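Local coordinates for protein methylase yhhF (Escherichia coli, PDB 2FPO) that methylates the N2 atom of guanine 966 of 16S rRNA in the assembled 30S particle, using S-adenosyl-L-methionine as methyl donor, at residues Val52-Ala56 / Ala72-Ala77. Sequence-based numbering, arbitrary orientation.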
loop_
_atom_site.group_PDB
_atom_site.type_symbol
_atom_site.label_atom_id
_atom_site.label_comp_id
_atom_site.label_asym_id
_atom_site.label_seq_id
_atom_site.Cartn_x
_atom_site.Cartn_y
_atom_site.Cartn_z
ATOM N N VAL A 52 13.887 2.318 -4.804
ATOM C CA VAL A 52 13.239 3.535 -4.295
ATOM C C VAL A 52 12.693 3.397 -2.862
ATOM O O VAL A 52 12.236 4.375 -2.273
ATOM C CB VAL A 52 12.122 4.052 -5.232
ATOM C CG1 VAL A 52 12.720 4.481 -6.597
ATOM C CG2 VAL A 52 11.049 3.006 -5.440
ATOM N N ILE A 53 12.734 2.177 -2.332
ATOM C CA ILE A 53 12.085 1.845 -1.064
ATOM C C ILE A 53 12.846 2.452 0.140
ATOM O O ILE A 53 12.225 2.888 1.090
ATOM C CB ILE A 53 11.880 0.280 -0.904
ATOM C CG1 ILE A 53 11.053 -0.054 0.347
ATOM C CG2 ILE A 53 13.219 -0.453 -0.876
ATOM C CD1 ILE A 53 9.606 0.456 0.271
ATOM N N VAL A 54 14.187 2.514 0.070
ATOM C CA VAL A 54 14.975 3.071 1.184
ATOM C C VAL A 54 14.647 4.550 1.314
ATOM O O VAL A 54 14.718 5.303 0.336
ATOM C CB VAL A 54 16.503 2.804 1.059
ATOM C CG1 VAL A 54 17.337 3.464 2.249
ATOM C CG2 VAL A 54 16.769 1.296 0.992
ATOM N N ASP A 55 14.222 4.922 2.522
ATOM C CA ASP A 55 13.843 6.281 2.884
ATOM C C ASP A 55 12.597 6.794 2.202
ATOM O O ASP A 55 12.367 7.989 2.223
ATOM C CB ASP A 55 14.986 7.314 2.693
ATOM C CG ASP A 55 16.148 7.120 3.667
ATOM O OD1 ASP A 55 15.983 6.456 4.702
ATOM O OD2 ASP A 55 17.236 7.671 3.398
ATOM N N ALA A 56 11.803 5.915 1.594
ATOM C CA ALA A 56 10.508 6.310 1.018
ATOM C C ALA A 56 9.461 6.605 2.088
ATOM O O ALA A 56 9.458 5.974 3.138
ATOM C CB ALA A 56 9.969 5.224 0.070
ATOM N N ALA A 72 7.345 -2.866 3.696
ATOM C CA ALA A 72 7.957 -1.565 3.365
ATOM C C ALA A 72 8.851 -1.058 4.490
ATOM O O ALA A 72 9.999 -0.708 4.248
ATOM C CB ALA A 72 6.884 -0.488 2.937
ATOM N N LEU A 73 8.368 -1.086 5.733
ATOM C CA LEU A 73 9.170 -0.674 6.866
ATOM C C LEU A 73 10.410 -1.536 7.076
ATOM O O LEU A 73 11.472 -1.039 7.462
ATOM C CB LEU A 73 8.325 -0.656 8.146
ATOM C CG LEU A 73 7.262 0.441 8.101
ATOM C CD1 LEU A 73 6.081 0.035 9.016
ATOM C CD2 LEU A 73 7.813 1.861 8.434
ATOM N N SER A 74 10.259 -2.830 6.844
ATOM C CA SER A 74 11.367 -3.746 6.997
ATOM C C SER A 74 12.529 -3.346 6.068
ATOM O O SER A 74 13.698 -3.359 6.474
ATOM C CB SER A 74 10.905 -5.172 6.707
ATOM O OG SER A 74 11.933 -6.095 7.018
ATOM N N ARG A 75 12.174 -2.948 4.849
ATOM C CA ARG A 75 13.112 -2.652 3.798
ATOM C C ARG A 75 13.532 -1.176 3.826
ATOM O O ARG A 75 13.966 -0.602 2.806
ATOM C CB ARG A 75 12.502 -3.069 2.470
ATOM C CG ARG A 75 12.169 -4.562 2.410
ATOM C CD ARG A 75 11.424 -4.876 1.116
ATOM N NE ARG A 75 10.975 -6.275 1.004
ATOM C CZ ARG A 75 11.414 -7.156 0.112
ATOM N NH1 ARG A 75 12.359 -6.825 -0.769
ATOM N NH2 ARG A 75 10.900 -8.387 0.085
ATOM N N TYR A 76 13.390 -0.591 5.020
ATOM C CA TYR A 76 13.938 0.713 5.378
ATOM C C TYR A 76 13.236 1.900 4.718
ATOM O O TYR A 76 13.853 2.947 4.501
ATOM C CB TYR A 76 15.464 0.757 5.150
ATOM C CG TYR A 76 16.222 -0.332 5.893
ATOM C CD1 TYR A 76 16.536 -0.195 7.245
ATOM C CD2 TYR A 76 16.618 -1.506 5.236
ATOM C CE1 TYR A 76 17.244 -1.195 7.930
ATOM C CE2 TYR A 76 17.312 -2.519 5.910
ATOM C CZ TYR A 76 17.618 -2.357 7.252
ATOM O OH TYR A 76 18.308 -3.355 7.905
ATOM N N ALA A 77 11.937 1.751 4.426
ATOM C CA ALA A 77 11.076 2.913 4.246
ATOM C C ALA A 77 11.360 3.867 5.404
ATOM O O ALA A 77 11.551 3.422 6.524
ATOM C CB ALA A 77 9.588 2.501 4.253
#
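Two turns, each with a residue of positive phi, meet backbone to backbone here: the type II beta turn Ile-53 to Ala-56, with Asp-55 at phi 67°, and the Schellman motif that ends helix 67-74, with Tyr-76 at phi 72° as its C-prime residue. In the Schellman motif Ala-77 N donates to Ala-72 O and Tyr-76 N to Leu-73 O, both at 3.1 Å. Tyr-76 O then accepts a nearly straight hydrogen bond from Asp-55 N (2.8 Å, 174° at the hydrogen). Two CA-H...O contacts accompany this bond: Val-54 CA lies 3.5 Å from Tyr-76 O, and Ala-77 CA 3.4 Å from Ile-53 O, the same oxygen that closes the beta turn by accepting a hydrogen bond from Ala-56 N at 3.1 Å. Beside this polar seam Ile-53 adds apolar packing, its CD1 3.9 Å from Ala-72 CB and its CG1 4.0 Å from Arg-75 CB. At the exposed margin Val-54 CG1 approaches Tyr-76 CB at 4.4 Å. Beyond CB, the Arg-75 side chain runs on to a salt bridge with Glu-71 through NE. In this Rossmann-like methyltransferase fold, the contact joins the turn from helix 39-53 into strand 57-60 to the turn from helix 67-74 into strand 79-83, a parallel neighbour in the sheet. Phe-46 of helix 39-53 packs on Ile-53, Ala-72 and Arg-75, while Ala-72 and Ala-77 rest on Cys-58 of strand 57-60, and Ile-53 and Ala-56 touch Ile-125 of strand 123-128.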